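Long-range contact in Dhd127_b (Synthetic construct, PDB 6DLM), which serves as one chain of a computationally designed coiled-coil heterodimer, pairing with its partner Dhd127_a: residues S14-L25 with I56-N67. Residues are numbered along the deposited sequence; the frame is centred on the assembly and turned at random.
Sequences SQEHLLRLIEEL and IADEIRRQSDRN
A chi1 of -169° swings S14 OG away from its backbone N and out to N67, where a chi1 of -66° sets CG opposite the carbonyl carbon and places OD1 beside that hydroxyl. The two helices form an antiparallel helical hairpin, half of the designed heterodimeric bundle, with short-segment axes 9.8 Å apart at 157° and knobs-into-holes packing between them. The S14 hydroxyl donates to N67 OD1, OG to OD1 2.9 Å, while R66 NH1 bonds to the same oxygen from the opposite face of the amide. The amide nitrogen, N67 ND2, makes a weak, bent bond to Q15 OE1; Q15 NE2 turns to H67 of the Dhd127_a chain. With an alanine here the shared acceptor is gone, and the S14 hydroxyl and the R66 guanidinium would probably be freer to turn, with Q15 OE1 losing its weak donor. Further along, L18 is a knob among I60, Q63, S64 and N67, and I60 in turn packs as a knob among L18, L21, I22 and L25, its CD1 3.7 Å from L25 CD2. L21 CD1 lies 3.6 Å from I56 CG2. Q63 NE2 donates almost straight to E59 OE1, and one water links Q63 OE1 to S14 O, 2.8 Å from each oxygen.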
loop_
_atom_site.group_PDB
_atom_site.type_symbol
_atom_site.label_atom_id
_atom_site.label_comp_id
_atom_site.label_asym_id
_atom_site.label_seq_id
_atom_site.Cartn_x
_atom_site.Cartn_y
_atom_site.Cartn_z
ATOM N N SER B 14 2.565 15.491 0.364
ATOM C CA SER B 14 3.318 14.384 -0.200
ATOM C C SER B 14 2.736 13.030 0.250
ATOM O O SER B 14 2.630 12.119 -0.551
ATOM C CB SER B 14 4.783 14.496 0.207
ATOM O OG SER B 14 5.578 13.594 -0.524
ATOM N N GLN B 15 2.367 12.921 1.519
ATOM C CA GLN B 15 1.755 11.696 2.029
ATOM C C GLN B 15 0.421 11.406 1.333
ATOM O O GLN B 15 0.171 10.285 0.953
ATOM C CB GLN B 15 1.502 11.809 3.533
ATOM C CG GLN B 15 2.745 11.673 4.384
ATOM C CD GLN B 15 3.185 10.236 4.524
ATOM O OE1 GLN B 15 4.182 9.822 3.944
ATOM N NE2 GLN B 15 2.417 9.459 5.265
ATOM N N GLU B 16 -0.413 12.424 1.168
ATOM C CA GLU B 16 -1.695 12.248 0.484
ATOM C C GLU B 16 -1.489 11.806 -0.970
ATOM O O GLU B 16 -2.200 10.948 -1.453
ATOM C CB GLU B 16 -2.526 13.519 0.544
ATOM C CG GLU B 16 -2.725 14.041 1.953
ATOM C CD GLU B 16 -3.971 13.505 2.614
ATOM O OE1 GLU B 16 -4.515 14.202 3.488
ATOM O OE2 GLU B 16 -4.415 12.401 2.243
ATOM N N HIS B 17 -0.503 12.385 -1.635
ATOM C CA HIS B 17 -0.192 11.963 -2.987
ATOM C C HIS B 17 0.227 10.486 -2.974
ATOM O O HIS B 17 -0.217 9.720 -3.815
ATOM C CB HIS B 17 0.938 12.807 -3.552
ATOM C CG HIS B 17 1.348 12.420 -4.935
ATOM N ND1 HIS B 17 0.697 12.874 -6.058
ATOM C CD2 HIS B 17 2.356 11.635 -5.377
ATOM C CE1 HIS B 17 1.280 12.377 -7.133
ATOM N NE2 HIS B 17 2.286 11.618 -6.747
ATOM N N LEU B 18 1.045 10.110 -2.002
ATOM C CA LEU B 18 1.473 8.723 -1.870
ATOM C C LEU B 18 0.281 7.797 -1.609
ATOM O O LEU B 18 0.200 6.738 -2.204
ATOM C CB LEU B 18 2.511 8.589 -0.759
ATOM C CG LEU B 18 3.075 7.196 -0.479
ATOM C CD1 LEU B 18 3.648 6.564 -1.725
ATOM C CD2 LEU B 18 4.138 7.261 0.601
ATOM N N LEU B 19 -0.643 8.220 -0.753
ATOM C CA LEU B 19 -1.830 7.420 -0.481
ATOM C C LEU B 19 -2.662 7.214 -1.764
ATOM O O LEU B 19 -3.192 6.145 -1.977
ATOM C CB LEU B 19 -2.688 8.051 0.613
ATOM C CG LEU B 19 -2.121 7.978 2.032
ATOM C CD1 LEU B 19 -3.149 8.504 3.018
ATOM C CD2 LEU B 19 -1.716 6.559 2.393
ATOM N N ARG B 20 -2.758 8.230 -2.606
ATOM C CA ARG B 20 -3.492 8.066 -3.853
ATOM C C ARG B 20 -2.830 6.992 -4.734
ATOM O O ARG B 20 -3.524 6.172 -5.309
ATOM C CB ARG B 20 -3.626 9.394 -4.590
ATOM C CG ARG B 20 -4.680 10.292 -3.971
ATOM C CD ARG B 20 -4.993 11.514 -4.814
ATOM N NE ARG B 20 -3.909 12.476 -4.819
ATOM C CZ ARG B 20 -3.723 13.394 -3.879
ATOM N NH1 ARG B 20 -4.549 13.464 -2.852
ATOM N NH2 ARG B 20 -2.708 14.234 -3.965
ATOM N N LEU B 21 -1.507 6.999 -4.830
ATOM C CA LEU B 21 -0.811 5.952 -5.579
ATOM C C LEU B 21 -1.035 4.568 -4.933
ATOM O O LEU B 21 -1.250 3.595 -5.629
ATOM C CB LEU B 21 0.676 6.256 -5.688
ATOM C CG LEU B 21 1.473 5.418 -6.686
ATOM C CD1 LEU B 21 0.890 5.493 -8.086
ATOM C CD2 LEU B 21 2.916 5.871 -6.699
ATOM N N ILE B 22 -0.989 4.510 -3.610
ATOM C CA ILE B 22 -1.235 3.261 -2.903
ATOM C C ILE B 22 -2.656 2.749 -3.168
ATOM O O ILE B 22 -2.856 1.576 -3.401
ATOM C CB ILE B 22 -1.015 3.441 -1.392
ATOM C CG1 ILE B 22 0.482 3.577 -1.107
ATOM C CG2 ILE B 22 -1.600 2.273 -0.623
ATOM C CD1 ILE B 22 0.809 3.879 0.335
ATOM N N GLU B 23 -3.635 3.638 -3.128
ATOM C CA GLU B 23 -5.005 3.237 -3.439
ATOM C C GLU B 23 -5.107 2.746 -4.903
ATOM O O GLU B 23 -5.835 1.811 -5.178
ATOM C CB GLU B 23 -6.000 4.331 -3.079
ATOM C CG GLU B 23 -5.915 4.658 -1.592
ATOM C CD GLU B 23 -7.238 5.063 -0.979
ATOM O OE1 GLU B 23 -7.543 4.596 0.134
ATOM O OE2 GLU B 23 -7.972 5.845 -1.609
ATOM N N GLU B 24 -4.358 3.359 -5.804
ATOM C CA GLU B 24 -4.331 2.888 -7.182
ATOM C C GLU B 24 -3.790 1.447 -7.214
ATOM O O GLU B 24 -4.315 0.614 -7.932
ATOM C CB GLU B 24 -3.457 3.785 -8.053
ATOM C CG GLU B 24 -3.337 3.299 -9.486
ATOM C CD GLU B 24 -2.681 4.317 -10.410
ATOM O OE1 GLU B 24 -2.628 5.506 -10.050
ATOM O OE2 GLU B 24 -2.226 3.928 -11.502
ATOM N N LEU B 25 -2.743 1.180 -6.447
ATOM C CA LEU B 25 -2.216 -0.175 -6.378
ATOM C C LEU B 25 -3.249 -1.142 -5.778
ATOM O O LEU B 25 -3.423 -2.238 -6.280
ATOM C CB LEU B 25 -0.928 -0.225 -5.567
ATOM C CG LEU B 25 -0.401 -1.638 -5.351
ATOM C CD1 LEU B 25 -0.258 -2.346 -6.678
ATOM C CD2 LEU B 25 0.918 -1.617 -4.601
ATOM N N ILE B 56 3.971 0.191 -10.103
ATOM C CA ILE B 56 3.435 1.085 -9.093
ATOM C C ILE B 56 4.107 0.865 -7.728
ATOM O O ILE B 56 4.501 1.821 -7.088
ATOM C CB ILE B 56 1.916 0.922 -8.960
ATOM C CG1 ILE B 56 1.245 1.140 -10.313
ATOM C CG2 ILE B 56 1.374 1.898 -7.937
ATOM C CD1 ILE B 56 -0.249 0.934 -10.285
ATOM N N ALA B 57 4.295 -0.383 -7.333
ATOM C CA ALA B 57 4.954 -0.677 -6.057
ATOM C C ALA B 57 6.379 -0.111 -5.993
ATOM O O ALA B 57 6.803 0.350 -4.950
ATOM C CB ALA B 57 4.991 -2.172 -5.801
ATOM N N ASP B 58 7.102 -0.168 -7.100
ATOM C CA ASP B 58 8.445 0.379 -7.113
ATOM C C ASP B 58 8.434 1.891 -6.834
ATOM O O ASP B 58 9.228 2.379 -6.058
ATOM C CB ASP B 58 9.092 0.112 -8.459
ATOM C CG ASP B 58 10.476 0.685 -8.550
ATOM O OD1 ASP B 58 11.437 -0.092 -8.472
ATOM O OD2 ASP B 58 10.596 1.917 -8.677
ATOM N N GLU B 59 7.546 2.609 -7.500
ATOM C CA GLU B 59 7.383 4.038 -7.273
ATOM C C GLU B 59 6.894 4.330 -5.833
ATOM O O GLU B 59 7.329 5.285 -5.222
ATOM C CB GLU B 59 6.426 4.628 -8.304
ATOM C CG GLU B 59 6.189 6.121 -8.170
ATOM C CD GLU B 59 7.439 6.955 -8.390
ATOM O OE1 GLU B 59 7.369 8.171 -8.151
ATOM O OE2 GLU B 59 8.480 6.398 -8.786
ATOM N N ILE B 60 5.994 3.509 -5.320
ATOM C CA ILE B 60 5.525 3.699 -3.956
ATOM C C ILE B 60 6.685 3.558 -2.971
ATOM O O ILE B 60 6.803 4.358 -2.067
ATOM C CB ILE B 60 4.434 2.683 -3.582
ATOM C CG1 ILE B 60 3.113 3.054 -4.251
ATOM C CG2 ILE B 60 4.267 2.621 -2.080
ATOM C CD1 ILE B 60 2.149 1.902 -4.358
ATOM N N ARG B 61 7.531 2.558 -3.158
ATOM C CA ARG B 61 8.674 2.397 -2.279
ATOM C C ARG B 61 9.615 3.605 -2.374
ATOM O O ARG B 61 10.046 4.121 -1.363
ATOM C CB ARG B 61 9.404 1.091 -2.590
ATOM C CG ARG B 61 10.869 1.054 -2.199
ATOM C CD ARG B 61 11.087 0.994 -0.703
ATOM N NE ARG B 61 10.582 -0.231 -0.095
ATOM C CZ ARG B 61 10.663 -0.500 1.202
ATOM N NH1 ARG B 61 11.227 0.369 2.019
ATOM N NH2 ARG B 61 10.174 -1.625 1.682
ATOM N N ARG B 62 9.905 4.076 -3.576
ATOM C CA ARG B 62 10.779 5.236 -3.686
ATOM C C ARG B 62 10.179 6.472 -2.999
ATOM O O ARG B 62 10.872 7.152 -2.264
ATOM C CB ARG B 62 11.065 5.568 -5.151
ATOM C CG ARG B 62 11.944 6.791 -5.328
ATOM C CD ARG B 62 12.095 7.178 -6.787
ATOM N NE ARG B 62 10.911 7.849 -7.297
ATOM C CZ ARG B 62 10.638 9.122 -7.064
ATOM N NH1 ARG B 62 11.463 9.843 -6.330
ATOM N NH2 ARG B 62 9.540 9.667 -7.549
ATOM N N GLN B 63 8.904 6.762 -3.235
ATOM C CA GLN B 63 8.274 7.915 -2.588
ATOM C C GLN B 63 8.202 7.789 -1.065
ATOM O O GLN B 63 8.494 8.735 -0.359
ATOM C CB GLN B 63 6.867 8.147 -3.127
ATOM C CG GLN B 63 6.858 8.654 -4.550
ATOM C CD GLN B 63 5.482 9.057 -5.033
ATOM O OE1 GLN B 63 4.590 9.342 -4.246
ATOM N NE2 GLN B 63 5.309 9.073 -6.341
ATOM N N SER B 64 7.819 6.615 -0.585
ATOM C CA SER B 64 7.734 6.381 0.845
ATOM C C SER B 64 9.098 6.550 1.523
ATOM O O SER B 64 9.193 7.210 2.537
ATOM C CB SER B 64 7.216 4.974 1.106
ATOM O OG SER B 64 7.241 4.664 2.476
ATOM N N ASP B 65 10.143 6.003 0.922
ATOM C CA ASP B 65 11.476 6.137 1.490
ATOM C C ASP B 65 11.850 7.621 1.605
ATOM O O ASP B 65 12.390 8.041 2.614
ATOM C CB ASP B 65 12.504 5.447 0.596
ATOM C CG ASP B 65 12.514 3.936 0.751
ATOM O OD1 ASP B 65 11.786 3.411 1.603
ATOM O OD2 ASP B 65 13.273 3.278 0.021
ATOM N N ARG B 66 11.535 8.395 0.578
ATOM C CA ARG B 66 11.819 9.821 0.598
ATOM C C ARG B 66 11.018 10.549 1.682
ATOM O O ARG B 66 11.555 11.368 2.404
ATOM C CB ARG B 66 11.521 10.423 -0.767
ATOM C CG ARG B 66 11.670 11.926 -0.829
ATOM C CD ARG B 66 10.344 12.582 -1.159
ATOM N NE ARG B 66 9.965 12.390 -2.550
ATOM C CZ ARG B 66 8.725 12.158 -2.965
ATOM N NH1 ARG B 66 7.758 11.896 -2.103
ATOM N NH2 ARG B 66 8.458 12.174 -4.255
ATOM N N ASN B 67 9.736 10.233 1.791
ATOM C CA ASN B 67 8.886 10.835 2.822
ATOM C C ASN B 67 9.366 10.486 4.232
ATOM O O ASN B 67 9.334 11.320 5.115
ATOM C CB ASN B 67 7.433 10.417 2.644
ATOM C CG ASN B 67 6.827 10.967 1.373
ATOM O OD1 ASN B 67 7.420 11.796 0.713
ATOM N ND2 ASN B 67 5.644 10.508 1.036
HETATM O O HOH W 1 4.748 11.133 -2.103
HETATM O O HOH W 2 2.977 9.483 -8.190
#